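Local coordinates for DnaJ homolog subfamily C member 10 (Mus musculus, PDB 3APQ), which acts as an endoplasmic reticulum disulfide reductase in folding and in degradation of misfolded proteins, the present fragment comprising its J domain and first thioredoxin domain, at residues R105-D108 and A109-S113; D131-P134 and T135-F139; I174-S177 and G178-A181; S192-A195 and F196-H200. All coordinates share one frame; numbering follows the deposited sequence.

Interaction 1: R105-D108 and A109-S113; sequences REFD and AAVNS
With CG of F107 set trans to the main-chain N (chi1 179°) and CG1 of V111 turned away from its own carbonyl carbon, a ring and a methyl group one helical turn apart are brought into contact. The methyl comes over one face of the ring, CG1 of V111 lying 3.9 Å from the centroid of F107 and 28° off the ring normal, a CH-pi contact. Its closest approach is at the CZ and CE2 end of the F107 ring, both atoms 3.6 Å from CG1 of V111. The other branch, CG2 of V111, rests 3.5 Å from O of D108 while still skirting the ring. Such i to i+4 pairing follows the helical bonds beneath it: N of V111 donates to O of F107 at 3.0 Å, and A109 and A110 bond in the same way to R105 and E106. The last bond of the series is weak, N of N112 reaching O of D108 at 3.1 Å with an angle of only 129°. The charged side chains look outward: D108 pairs with R104, and R105 forms a salt bridge with E58 of the J-domain region. F107 meets F175 edge-to-face and also touches L102 and K164, which places this side of helix 104-113 against strand 171-175 of the central sheet in the thioredoxin domain.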
ATOM      1  N   ARG A 105     -11.175   2.566   1.411  1.00 19.95           N
ATOM      2  CA  ARG A 105     -12.089   3.727   1.150  1.00 20.40           C
ATOM      3  C   ARG A 105     -11.743   4.383  -0.189  1.00 19.92           C
ATOM      4  O   ARG A 105     -12.607   4.668  -1.034  1.00 18.09           O
ATOM      5  CB  ARG A 105     -11.957   4.744   2.279  1.00 22.41           C
ATOM      6  CG  ARG A 105     -12.881   5.945   2.171  1.00 29.08           C
ATOM      7  CD  ARG A 105     -12.954   6.693   3.532  1.00 39.09           C
ATOM      8  NE  ARG A 105     -13.651   5.866   4.536  1.00 43.82           N
ATOM      9  CZ  ARG A 105     -14.984   5.691   4.618  1.00 48.47           C
ATOM     10  NH1 ARG A 105     -15.822   6.305   3.773  1.00 47.33           N
ATOM     11  NH2 ARG A 105     -15.493   4.902   5.565  1.00 49.33           N
ATOM     12  N   GLU A 106     -10.444   4.597  -0.380  1.00 17.36           N
ATOM     13  CA  GLU A 106      -9.962   5.255  -1.576  1.00 17.61           C
ATOM     14  C   GLU A 106     -10.130   4.353  -2.797  1.00 16.22           C
ATOM     15  O   GLU A 106     -10.438   4.853  -3.871  1.00 15.18           O
ATOM     16  CB  GLU A 106      -8.504   5.660  -1.333  1.00 18.76           C
ATOM     17  CG  GLU A 106      -8.378   6.851  -0.384  1.00 21.31           C
ATOM     18  CD  GLU A 106      -8.575   6.515   1.099  1.00 29.74           C
ATOM     19  OE1 GLU A 106      -8.377   5.324   1.508  1.00 25.20           O
ATOM     20  OE2 GLU A 106      -8.971   7.471   1.836  1.00 35.41           O
ATOM     21  N   PHE A 107      -9.965   3.038  -2.633  1.00 16.62           N
ATOM     22  CA  PHE A 107     -10.194   2.117  -3.751  1.00 16.27           C
ATOM     23  C   PHE A 107     -11.655   2.192  -4.217  1.00 17.19           C
ATOM     24  O   PHE A 107     -11.919   2.349  -5.400  1.00 17.13           O
ATOM     25  CB  PHE A 107      -9.878   0.670  -3.393  1.00 16.68           C
ATOM     26  CG  PHE A 107     -10.144  -0.281  -4.539  1.00 17.53           C
ATOM     27  CD1 PHE A 107      -9.142  -0.572  -5.448  1.00 19.37           C
ATOM     28  CD2 PHE A 107     -11.407  -0.836  -4.728  1.00 22.18           C
ATOM     29  CE1 PHE A 107      -9.420  -1.410  -6.556  1.00 18.73           C
ATOM     30  CE2 PHE A 107     -11.683  -1.664  -5.801  1.00 23.39           C
ATOM     31  CZ  PHE A 107     -10.686  -1.951  -6.699  1.00 21.76           C
ATOM     32  N   ASP A 108     -12.603   2.072  -3.283  1.00 17.73           N
ATOM     33  CA  ASP A 108     -14.012   2.178  -3.622  1.00 19.85           C
ATOM     34  C   ASP A 108     -14.397   3.510  -4.294  1.00 21.32           C
ATOM     35  O   ASP A 108     -15.182   3.527  -5.243  1.00 21.60           O
ATOM     36  CB  ASP A 108     -14.910   1.915  -2.387  1.00 21.67           C
ATOM     37  CG  ASP A 108     -14.853   0.449  -1.893  1.00 26.01           C
ATOM     38  OD1 ASP A 108     -14.422  -0.491  -2.605  1.00 28.74           O
ATOM     39  OD2 ASP A 108     -15.299   0.251  -0.750  1.00 33.30           O
ATOM     40  N   ALA A 109     -13.871   4.622  -3.788  1.00 21.33           N
ATOM     41  CA  ALA A 109     -14.053   5.918  -4.455  1.00 21.03           C
ATOM     42  C   ALA A 109     -13.495   5.934  -5.883  1.00 20.48           C
ATOM     43  O   ALA A 109     -14.181   6.397  -6.819  1.00 18.61           O
ATOM     44  CB  ALA A 109     -13.399   7.037  -3.646  1.00 20.53           C
ATOM     45  N   ALA A 110     -12.258   5.443  -6.057  1.00 19.64           N
ATOM     46  CA  ALA A 110     -11.638   5.320  -7.376  1.00 19.96           C
ATOM     47  C   ALA A 110     -12.537   4.601  -8.361  1.00 21.65           C
ATOM     48  O   ALA A 110     -12.797   5.101  -9.468  1.00 22.60           O
ATOM     49  CB  ALA A 110     -10.319   4.549  -7.265  1.00 18.37           C
ATOM     50  N   VAL A 111     -12.987   3.399  -7.989  1.00 22.71           N
ATOM     51  CA  VAL A 111     -13.814   2.609  -8.948  1.00 25.25           C
ATOM     52  C   VAL A 111     -15.246   3.191  -9.144  1.00 26.37           C
ATOM     53  O   VAL A 111     -15.928   2.892 -10.125  1.00 27.02           O
ATOM     54  CB  VAL A 111     -13.798   1.072  -8.649  1.00 25.69           C
ATOM     55  CG1 VAL A 111     -12.344   0.570  -8.606  1.00 26.98           C
ATOM     56  CG2 VAL A 111     -14.542   0.745  -7.347  1.00 27.85           C
ATOM     57  N   ASN A 112     -15.673   4.065  -8.247  1.00 26.96           N
ATOM     58  CA  ASN A 112     -16.992   4.684  -8.377  1.00 29.25           C
ATOM     59  C   ASN A 112     -16.960   6.023  -9.119  1.00 29.12           C
ATOM     60  O   ASN A 112     -17.998   6.502  -9.571  1.00 29.41           O
ATOM     61  CB  ASN A 112     -17.637   4.878  -6.998  1.00 30.49           C
ATOM     62  CG  ASN A 112     -19.159   5.113  -7.083  1.00 36.84           C
ATOM     63  OD1 ASN A 112     -19.940   4.213  -7.428  1.00 42.03           O
ATOM     64  ND2 ASN A 112     -19.575   6.323  -6.763  1.00 39.25           N
ATOM     65  N   SER A 113     -15.783   6.635  -9.190  1.00 27.74           N
ATOM     66  CA  SER A 113     -15.648   8.008  -9.661  1.00 28.09           C
ATOM     67  C   SER A 113     -15.957   8.150 -11.132  1.00 28.53           C
ATOM     68  O   SER A 113     -16.358   9.209 -11.537  1.00 31.02           O
ATOM     69  CB  SER A 113     -14.231   8.541  -9.420  1.00 26.40           C
ATOM     70  OG  SER A 113     -13.301   7.929 -10.334  1.00 26.99           O
TER

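Interaction 2: D131-P134 and T135-F139; sequences DLAP and TWREF
Over one face of the R137 guanidinium lies the methyl of A133, with CB of A133 3.8 Å from NH1 of R137, while the ring of P134 is crossed by the arginine at a slant, its CG 4.1 Å from the same NH1. One face of the W136 indole carries CD2 of F139, 3.8 Å above the plane and displaced toward the rim; the W136 indole also meets F118 edge-to-face. The arginine gets back to A133 because its chain runs straight from CG to NE (chi2 174°, chi3 -180°), and CG of R137 passes 3.3 Å from O of A133 on the way. This helix, 127-142, is the connection of a beta-alpha-beta unit between strands 117-122 and 148-153 of the thioredoxin fold, and the redox-active C126-C129 disulfide lies at its start. Proline nitrogen has no hydrogen to give, and the helix is kinked at P134; its carbonyl still serves, O of P134 accepting from N of E138 at 3.0 Å. On the buried side CG of L132 sits 4.4 Å from CB of W136. Beyond the helix, R137 makes a salt bridge with D96 and donates to O of I92. An alanine in place of R137 would probably leave D96 without its charged mate and O of I92 without this donor, and take away the flat group lying over the A133 methyl. L132 and W136 both face L172 and N120 of the sheet.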
ATOM      1  N   ASP A 131       9.298  -8.730  -9.146  1.00 17.55           N
ATOM      2  CA  ASP A 131       9.834  -8.736 -10.469  1.00 19.08           C
ATOM      3  C   ASP A 131       9.155  -7.665 -11.302  1.00 18.21           C
ATOM      4  O   ASP A 131       9.805  -7.028 -12.122  1.00 18.25           O
ATOM      5  CB  ASP A 131       9.594 -10.099 -11.143  1.00 20.43           C
ATOM      6  CG  ASP A 131      10.583 -11.179 -10.689  1.00 25.71           C
ATOM      7  OD1 ASP A 131      11.515 -10.870  -9.917  1.00 29.17           O
ATOM      8  OD2 ASP A 131      10.413 -12.353 -11.107  1.00 27.68           O
ATOM      9  N   LEU A 132       7.854  -7.521 -11.115  1.00 15.99           N
ATOM     10  CA  LEU A 132       7.015  -6.568 -11.846  1.00 15.98           C
ATOM     11  C   LEU A 132       7.209  -5.093 -11.366  1.00 15.61           C
ATOM     12  O   LEU A 132       7.128  -4.160 -12.154  1.00 16.39           O
ATOM     13  CB  LEU A 132       5.551  -6.986 -11.733  1.00 13.38           C
ATOM     14  CG  LEU A 132       4.559  -5.948 -12.219  1.00 16.00           C
ATOM     15  CD1 LEU A 132       4.691  -5.729 -13.755  1.00 17.78           C
ATOM     16  CD2 LEU A 132       3.099  -6.373 -11.867  1.00 16.28           C
ATOM     17  N   ALA A 133       7.497  -4.906 -10.092  1.00 15.66           N
ATOM     18  CA  ALA A 133       7.636  -3.549  -9.530  1.00 14.95           C
ATOM     19  C   ALA A 133       8.393  -2.502 -10.371  1.00 15.83           C
ATOM     20  O   ALA A 133       7.870  -1.430 -10.612  1.00 15.37           O
ATOM     21  CB  ALA A 133       8.137  -3.591  -8.105  1.00 16.52           C
ATOM     22  N   PRO A 134       9.637  -2.796 -10.827  1.00 15.99           N
ATOM     23  CA  PRO A 134      10.308  -1.732 -11.559  1.00 16.99           C
ATOM     24  C   PRO A 134       9.587  -1.374 -12.848  1.00 16.74           C
ATOM     25  O   PRO A 134       9.602  -0.211 -13.226  1.00 17.04           O
ATOM     26  CB  PRO A 134      11.695  -2.336 -11.866  1.00 18.01           C
ATOM     27  CG  PRO A 134      11.924  -3.227 -10.713  1.00 21.12           C
ATOM     28  CD  PRO A 134      10.577  -3.899 -10.520  1.00 16.80           C
ATOM     29  N   THR A 135       9.020  -2.359 -13.536  1.00 15.31           N
ATOM     30  CA  THR A 135       8.262  -2.120 -14.772  1.00 17.31           C
ATOM     31  C   THR A 135       6.975  -1.367 -14.499  1.00 15.73           C
ATOM     32  O   THR A 135       6.655  -0.448 -15.249  1.00 17.27           O
ATOM     33  CB  THR A 135       7.893  -3.435 -15.437  1.00 18.38           C
ATOM     34  OG1 THR A 135       9.079  -4.187 -15.657  1.00 22.81           O
ATOM     35  CG2 THR A 135       7.159  -3.238 -16.799  1.00 18.50           C
ATOM     36  N   TRP A 136       6.251  -1.716 -13.414  1.00 14.81           N
ATOM     37  CA  TRP A 136       5.050  -0.979 -13.078  1.00 13.44           C
ATOM     38  C   TRP A 136       5.428   0.517 -12.880  1.00 13.44           C
ATOM     39  O   TRP A 136       4.693   1.405 -13.291  1.00 13.60           O
ATOM     40  CB  TRP A 136       4.442  -1.570 -11.806  1.00 12.62           C
ATOM     41  CG  TRP A 136       3.054  -1.089 -11.489  1.00 14.79           C
ATOM     42  CD1 TRP A 136       2.668  -0.309 -10.436  1.00 13.19           C
ATOM     43  CD2 TRP A 136       1.874  -1.306 -12.291  1.00 10.76           C
ATOM     44  NE1 TRP A 136       1.297  -0.077 -10.497  1.00 14.56           N
ATOM     45  CE2 TRP A 136       0.798  -0.668 -11.632  1.00 13.14           C
ATOM     46  CE3 TRP A 136       1.631  -2.013 -13.484  1.00 13.67           C
ATOM     47  CZ2 TRP A 136      -0.529  -0.697 -12.134  1.00 11.85           C
ATOM     48  CZ3 TRP A 136       0.314  -2.033 -14.004  1.00  9.18           C
ATOM     49  CH2 TRP A 136      -0.736  -1.394 -13.325  1.00 14.91           C
ATOM     50  N   ARG A 137       6.539   0.791 -12.203  1.00 13.17           N
ATOM     51  CA  ARG A 137       6.984   2.172 -11.985  1.00 14.11           C
ATOM     52  C   ARG A 137       7.326   2.884 -13.311  1.00 15.66           C
ATOM     53  O   ARG A 137       6.955   4.035 -13.504  1.00 15.16           O
ATOM     54  CB  ARG A 137       8.254   2.200 -11.135  1.00 14.99           C
ATOM     55  CG  ARG A 137       8.056   1.727  -9.691  1.00 12.35           C
ATOM     56  CD  ARG A 137       9.419   1.666  -9.005  1.00 16.91           C
ATOM     57  NE  ARG A 137       9.176   1.209  -7.641  1.00 15.11           N
ATOM     58  CZ  ARG A 137       9.652   0.082  -7.135  1.00 21.27           C
ATOM     59  NH1 ARG A 137      10.533  -0.658  -7.841  1.00 15.98           N
ATOM     60  NH2 ARG A 137       9.284  -0.274  -5.896  1.00 19.06           N
ATOM     61  N   GLU A 138       8.033   2.181 -14.219  1.00 17.30           N
ATOM     62  CA  GLU A 138       8.426   2.769 -15.509  1.00 18.62           C
ATOM     63  C   GLU A 138       7.173   3.028 -16.365  1.00 18.38           C
ATOM     64  O   GLU A 138       7.039   4.090 -17.020  1.00 16.55           O
ATOM     65  CB  GLU A 138       9.430   1.847 -16.258  1.00 21.00           C
ATOM     66  CG  GLU A 138       9.809   2.395 -17.669  1.00 27.61           C
ATOM     67  CD  GLU A 138      10.718   1.448 -18.502  1.00 34.16           C
ATOM     68  OE1 GLU A 138      10.594   0.192 -18.369  1.00 33.85           O
ATOM     69  OE2 GLU A 138      11.517   1.984 -19.313  1.00 33.35           O
ATOM     70  N   PHE A 139       6.251   2.068 -16.332  1.00 15.71           N
ATOM     71  CA  PHE A 139       4.986   2.204 -17.057  1.00 16.47           C
ATOM     72  C   PHE A 139       4.195   3.418 -16.526  1.00 14.93           C
ATOM     73  O   PHE A 139       3.661   4.237 -17.312  1.00 15.35           O
ATOM     74  CB  PHE A 139       4.204   0.887 -16.887  1.00 17.48           C
ATOM     75  CG  PHE A 139       2.732   1.018 -17.078  1.00 17.95           C
ATOM     76  CD1 PHE A 139       2.205   1.274 -18.330  1.00 16.34           C
ATOM     77  CD2 PHE A 139       1.869   0.877 -16.012  1.00 18.30           C
ATOM     78  CE1 PHE A 139       0.825   1.385 -18.504  1.00 18.97           C
ATOM     79  CE2 PHE A 139       0.508   1.020 -16.174  1.00 17.73           C
ATOM     80  CZ  PHE A 139      -0.012   1.274 -17.446  1.00 17.70           C
TER

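Interaction 3: I174-S177 and G178-A181; sequences IFRS and GMAA
The carbonyl O of R176 takes the hydrogen of M179 N at 2.8 Å, the donor lying in the carbonyl plane and the N-H...O angle 146°. This bond closes a type II beta turn from R176 to M179. G178 sits at the third position of the turn with a positive phi (86°), where a beta carbon would collide with O of S177. Beside the turn a water bridges the two arms: it donates to O of M179 at 2.6 Å and accepts a weak bond from N of R176. The R176 and M179 side chains run alongside each other in the same direction. The arginine bends at chi2 and chi3, and the terminal methyl arrives at the edge of the guanidinium in its plane, CE of M179 being 3.3 Å from NH2 of R176. M179 has two conformers, so this pairing describes one of them. An alanine at R176 would probably take away the guanidinium edge that the M179 methyl meets in this conformer, and with it the arginine's own packing on L116. Farther from the turn, CB of A181 touches the F175 ring 3.5 Å from CE1, and CA of A181 points its hydrogen at O of I174. The hairpin-like return leads from strand 171-175 toward strand 182-183, where I174 bonds to V182. With M179 so placed, NE of R176 is buried and has no partner in the model. The chemistry therefore implies that the backbone bond closes the turn and the water tethers its arms, weakly on the R176 side; F175 and A181 add apolar contact, whereas M179 sets a methyl against the edge of a charged group.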
ATOM      1  N   ILE A 174      -8.086  -3.435 -14.824  1.00 17.47           N
ATOM      2  CA  ILE A 174      -8.458  -2.072 -15.163  1.00 19.14           C
ATOM      3  C   ILE A 174      -9.953  -1.848 -14.853  1.00 20.50           C
ATOM      4  O   ILE A 174     -10.800  -2.750 -15.066  1.00 20.37           O
ATOM      5  CB  ILE A 174      -7.970  -1.745 -16.572  1.00 20.72           C
ATOM      6  CG1 ILE A 174      -7.979  -0.253 -16.828  1.00 23.27           C
ATOM      7  CG2 ILE A 174      -8.762  -2.496 -17.615  1.00 21.73           C
ATOM      8  CD1 ILE A 174      -6.968   0.182 -17.923  1.00 22.58           C
ATOM      9  N   PHE A 175     -10.266  -0.686 -14.270  1.00 20.65           N
ATOM     10  CA  PHE A 175     -11.632  -0.422 -13.745  1.00 21.68           C
ATOM     11  C   PHE A 175     -12.128   0.920 -14.283  1.00 22.03           C
ATOM     12  O   PHE A 175     -11.367   1.897 -14.406  1.00 19.79           O
ATOM     13  CB  PHE A 175     -11.620  -0.263 -12.201  1.00 19.90           C
ATOM     14  CG  PHE A 175     -11.193  -1.477 -11.435  1.00 23.68           C
ATOM     15  CD1 PHE A 175     -12.145  -2.418 -11.015  1.00 25.07           C
ATOM     16  CD2 PHE A 175      -9.840  -1.670 -11.102  1.00 19.70           C
ATOM     17  CE1 PHE A 175     -11.779  -3.573 -10.262  1.00 25.15           C
ATOM     18  CE2 PHE A 175      -9.448  -2.817 -10.367  1.00 23.54           C
ATOM     19  CZ  PHE A 175     -10.435  -3.791  -9.966  1.00 25.33           C
ATOM     20  N   ARG A 176     -13.426   0.998 -14.561  1.00 24.24           N
ATOM     21  CA  ARG A 176     -14.061   2.306 -14.700  1.00 26.97           C
ATOM     22  C   ARG A 176     -15.535   2.173 -14.293  1.00 28.96           C
ATOM     23  O   ARG A 176     -16.232   1.281 -14.794  1.00 29.94           O
ATOM     24  CB  ARG A 176     -13.940   2.859 -16.120  1.00 27.42           C
ATOM     25  CG  ARG A 176     -14.285   4.364 -16.213  1.00 32.68           C
ATOM     26  CD  ARG A 176     -14.946   4.740 -17.518  1.00 42.46           C
ATOM     27  NE  ARG A 176     -14.617   3.806 -18.594  1.00 47.68           N
ATOM     28  CZ  ARG A 176     -13.651   3.982 -19.497  1.00 51.43           C
ATOM     29  NH1 ARG A 176     -12.873   5.074 -19.468  1.00 50.68           N
ATOM     30  NH2 ARG A 176     -13.451   3.049 -20.434  1.00 52.97           N
ATOM     31  N   SER A 177     -15.986   3.041 -13.383  1.00 29.70           N
ATOM     32  CA  SER A 177     -17.397   3.080 -13.003  1.00 31.37           C
ATOM     33  C   SER A 177     -18.321   2.760 -14.180  1.00 32.00           C
ATOM     34  O   SER A 177     -18.167   3.305 -15.278  1.00 30.72           O
ATOM     35  CB  SER A 177     -17.772   4.459 -12.456  1.00 32.45           C
ATOM     36  OG  SER A 177     -19.102   4.417 -11.981  1.00 35.09           O
ATOM     37  N   GLY A 178     -19.285   1.867 -13.940  1.00 33.12           N
ATOM     38  CA  GLY A 178     -20.251   1.537 -14.986  1.00 34.89           C
ATOM     39  C   GLY A 178     -19.787   0.436 -15.925  1.00 35.20           C
ATOM     40  O   GLY A 178     -20.571  -0.037 -16.766  1.00 37.00           O
ATOM     41  N   MET A 179     -18.538  -0.018 -15.773  1.00 33.45           N
ATOM     42  CA  MET A 179     -18.104  -1.108 -16.626  0.50 33.17           C
ATOM     43  C   MET A 179     -17.460  -2.242 -15.835  1.00 31.83           C
ATOM     44  O   MET A 179     -16.978  -2.063 -14.716  1.00 30.34           O
ATOM     45  CB  MET A 179     -17.257  -0.582 -17.784  0.50 33.35           C
ATOM     46  CG  MET A 179     -17.975   0.488 -18.580  0.50 35.54           C
ATOM     47  SD  MET A 179     -17.015   1.118 -19.949  0.50 41.03           S
ATOM     48  CE  MET A 179     -15.372   0.570 -19.525  0.50 37.30           C
ATOM     49  N   ALA A 180     -17.565  -3.460 -16.370  1.00 30.73           N
ATOM     50  CA  ALA A 180     -16.994  -4.624 -15.668  1.00 29.83           C
ATOM     51  C   ALA A 180     -15.457  -4.488 -15.683  1.00 27.81           C
ATOM     52  O   ALA A 180     -14.896  -4.072 -16.696  1.00 28.37           O
ATOM     53  CB  ALA A 180     -17.445  -5.946 -16.337  1.00 32.36           C
ATOM     54  N   ALA A 181     -14.794  -4.793 -14.568  1.00 25.91           N
ATOM     55  CA  ALA A 181     -13.345  -4.835 -14.521  1.00 24.92           C
ATOM     56  C   ALA A 181     -12.771  -5.783 -15.575  1.00 25.27           C
ATOM     57  O   ALA A 181     -13.364  -6.831 -15.871  1.00 26.33           O
ATOM     58  CB  ALA A 181     -12.894  -5.291 -13.143  1.00 24.75           C
TER
HETATM   59  O   HOH W   1     -15.013  -1.332 -13.200  1.00 32.10           O

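Interaction 4: S192-A195 and F196-H200; sequences SLVA and FAMQH
V194 overlaps M198 one turn on, the two side chains lying side by side and pointing the same way, with CG1 of V194 3.9 Å from CG of M198. The methionine is folded at chi2 and chi3, and its CG also passes 3.1 Å from O of V194, a snug fit against the backbone. On another side of the helix, F196 lies under the imidazole of H200, whose ND1 stands 3.9 Å above the plane of the phenyl ring and over its centre. The same ND1 donates to the main chain, reaching O of F196 at 3.2 Å with an N-H...O angle of 165° and with the acceptor close to the imidazole plane. That bond, made at the ring's edge, helps to set the rotation of the imidazole. The phenylalanine is directed there by CG standing trans to its main-chain N (chi1 174°). Q199 takes the less common chi1 of 75°, which brings its NE2 back to 3.5 Å from O of A195. Helical backbone bonds continue from F196 to Q199, as in N of A197 to O of L193 at 2.8 Å, but that of H200 N to F196 O is weak. Helix 190-202 is the C-terminal helix of the thioredoxin domain: F196 meets Y184 edge-to-face and also touches I174, whereas L193 and A197 pack on F139 of helix 127-142. OG of S192 is hydrogen-bonded to OH of Y184. The chemistry implies a division of labour: a polar side-chain bond helps to orient H200, while the side chains of V194 and M198 add apolar contact to a backbone bond.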
ATOM      1  N   SER A 192       3.859  -3.842 -23.393  1.00 21.14           N
ATOM      2  CA  SER A 192       2.567  -4.536 -23.273  1.00 19.66           C
ATOM      3  C   SER A 192       1.584  -3.819 -22.347  1.00 19.22           C
ATOM      4  O   SER A 192       0.402  -3.723 -22.647  1.00 18.53           O
ATOM      5  CB  SER A 192       2.762  -5.975 -22.778  1.00 20.00           C
ATOM      6  OG  SER A 192       1.521  -6.589 -22.416  1.00 17.90           O
ATOM      7  N   LEU A 193       2.076  -3.347 -21.198  1.00 17.04           N
ATOM      8  CA  LEU A 193       1.238  -2.591 -20.237  1.00 16.45           C
ATOM      9  C   LEU A 193       0.736  -1.310 -20.878  1.00 17.09           C
ATOM     10  O   LEU A 193      -0.467  -1.008 -20.825  1.00 17.70           O
ATOM     11  CB  LEU A 193       2.035  -2.305 -18.958  1.00 15.92           C
ATOM     12  CG  LEU A 193       2.326  -3.565 -18.119  1.00 14.17           C
ATOM     13  CD1 LEU A 193       3.418  -3.272 -17.029  1.00 20.60           C
ATOM     14  CD2 LEU A 193       1.069  -4.076 -17.372  1.00 21.04           C
ATOM     15  N   VAL A 194       1.639  -0.601 -21.553  1.00 18.51           N
ATOM     16  CA  VAL A 194       1.286   0.657 -22.249  1.00 19.56           C
ATOM     17  C   VAL A 194       0.215   0.418 -23.321  1.00 20.69           C
ATOM     18  O   VAL A 194      -0.800   1.101 -23.310  1.00 20.85           O
ATOM     19  CB  VAL A 194       2.478   1.335 -22.861  1.00 18.74           C
ATOM     20  CG1 VAL A 194       2.025   2.517 -23.743  1.00 19.69           C
ATOM     21  CG2 VAL A 194       3.461   1.844 -21.747  1.00 19.27           C
ATOM     22  N   ALA A 195       0.414  -0.612 -24.165  1.00 21.53           N
ATOM     23  CA  ALA A 195      -0.526  -0.949 -25.265  1.00 22.10           C
ATOM     24  C   ALA A 195      -1.882  -1.361 -24.708  1.00 22.46           C
ATOM     25  O   ALA A 195      -2.937  -1.030 -25.255  1.00 21.55           O
ATOM     26  CB  ALA A 195       0.036  -2.052 -26.114  1.00 22.20           C
ATOM     27  N   PHE A 196      -1.863  -2.050 -23.586  1.00 21.47           N
ATOM     28  CA  PHE A 196      -3.117  -2.421 -22.948  1.00 21.78           C
ATOM     29  C   PHE A 196      -3.826  -1.209 -22.349  1.00 21.06           C
ATOM     30  O   PHE A 196      -5.030  -1.068 -22.541  1.00 21.83           O
ATOM     31  CB  PHE A 196      -2.882  -3.489 -21.884  1.00 20.20           C
ATOM     32  CG  PHE A 196      -4.095  -3.847 -21.073  1.00 21.91           C
ATOM     33  CD1 PHE A 196      -5.008  -4.800 -21.523  1.00 23.60           C
ATOM     34  CD2 PHE A 196      -4.267  -3.304 -19.814  1.00 22.03           C
ATOM     35  CE1 PHE A 196      -6.120  -5.166 -20.738  1.00 24.91           C
ATOM     36  CE2 PHE A 196      -5.372  -3.662 -18.999  1.00 25.19           C
ATOM     37  CZ  PHE A 196      -6.291  -4.590 -19.441  1.00 22.25           C
ATOM     38  N   ALA A 197      -3.103  -0.398 -21.578  1.00 19.47           N
ATOM     39  CA  ALA A 197      -3.694   0.755 -20.936  1.00 21.59           C
ATOM     40  C   ALA A 197      -4.241   1.710 -21.991  1.00 22.66           C
ATOM     41  O   ALA A 197      -5.365   2.229 -21.857  1.00 22.29           O
ATOM     42  CB  ALA A 197      -2.695   1.464 -20.066  1.00 20.32           C
ATOM     43  N   MET A 198      -3.479   1.880 -23.062  1.00 24.96           N
ATOM     44  CA  MET A 198      -3.845   2.839 -24.096  1.00 27.09           C
ATOM     45  C   MET A 198      -5.054   2.397 -24.906  1.00 28.40           C
ATOM     46  O   MET A 198      -5.830   3.248 -25.345  1.00 29.97           O
ATOM     47  CB  MET A 198      -2.672   3.094 -25.030  1.00 28.03           C
ATOM     48  CG  MET A 198      -1.576   3.921 -24.411  1.00 30.96           C
ATOM     49  SD  MET A 198      -2.123   5.504 -23.778  1.00 36.44           S
ATOM     50  CE  MET A 198      -2.503   6.284 -25.372  1.00 35.51           C
ATOM     51  N   GLN A 199      -5.254   1.101 -25.143  1.00 28.18           N
ATOM     52  CA  GLN A 199      -6.547   0.758 -25.750  1.00 29.76           C
ATOM     53  C   GLN A 199      -7.726   1.152 -24.862  1.00 28.05           C
ATOM     54  O   GLN A 199      -8.744   1.578 -25.350  1.00 26.71           O
ATOM     55  CB  GLN A 199      -6.642  -0.694 -26.258  1.00 31.27           C
ATOM     56  CG  GLN A 199      -6.800  -1.716 -25.215  1.00 36.15           C
ATOM     57  CD  GLN A 199      -6.586  -3.115 -25.778  1.00 40.32           C
ATOM     58  OE1 GLN A 199      -7.534  -3.869 -25.928  1.00 43.23           O
ATOM     59  NE2 GLN A 199      -5.332  -3.456 -26.107  1.00 42.18           N
ATOM     60  N   HIS A 200      -7.576   1.065 -23.541  1.00 26.80           N
ATOM     61  CA  HIS A 200      -8.687   1.402 -22.692  1.00 26.66           C
ATOM     62  C   HIS A 200      -8.865   2.913 -22.588  1.00 27.57           C
ATOM     63  O   HIS A 200      -9.997   3.396 -22.464  1.00 28.77           O
ATOM     64  CB  HIS A 200      -8.525   0.740 -21.301  1.00 25.90           C
ATOM     65  CG  HIS A 200      -8.881  -0.711 -21.305  1.00 25.98           C
ATOM     66  ND1 HIS A 200      -7.957  -1.698 -21.557  1.00 27.69           N
ATOM     67  CD2 HIS A 200     -10.072  -1.337 -21.180  1.00 25.68           C
ATOM     68  CE1 HIS A 200      -8.564  -2.874 -21.574  1.00 27.70           C
ATOM     69  NE2 HIS A 200      -9.842  -2.684 -21.321  1.00 30.15           N
TER

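How the interactions relate
All four contacts belong to the thioredoxin domain and follow one another along the chain in numerical order. In space they touch in a different sequence: 1 meets 3, 3 meets 4 and 4 meets 2. Interaction 1 has its centre about 11 Å from that of interaction 3, where helix 104-113 approaches the end of strand 171-175. Interactions 3 and 4 are about 15 Å apart between centres, and interactions 2 and 4 about 14 Å. Interactions 1 and 2, by contrast, lie about 23 Å apart between centres without touching. A chain of contacts thus runs from helix 104-113 through the hairpin after strand 171-175 to helices 190-202 and 127-142, tying separate local turns into one domain.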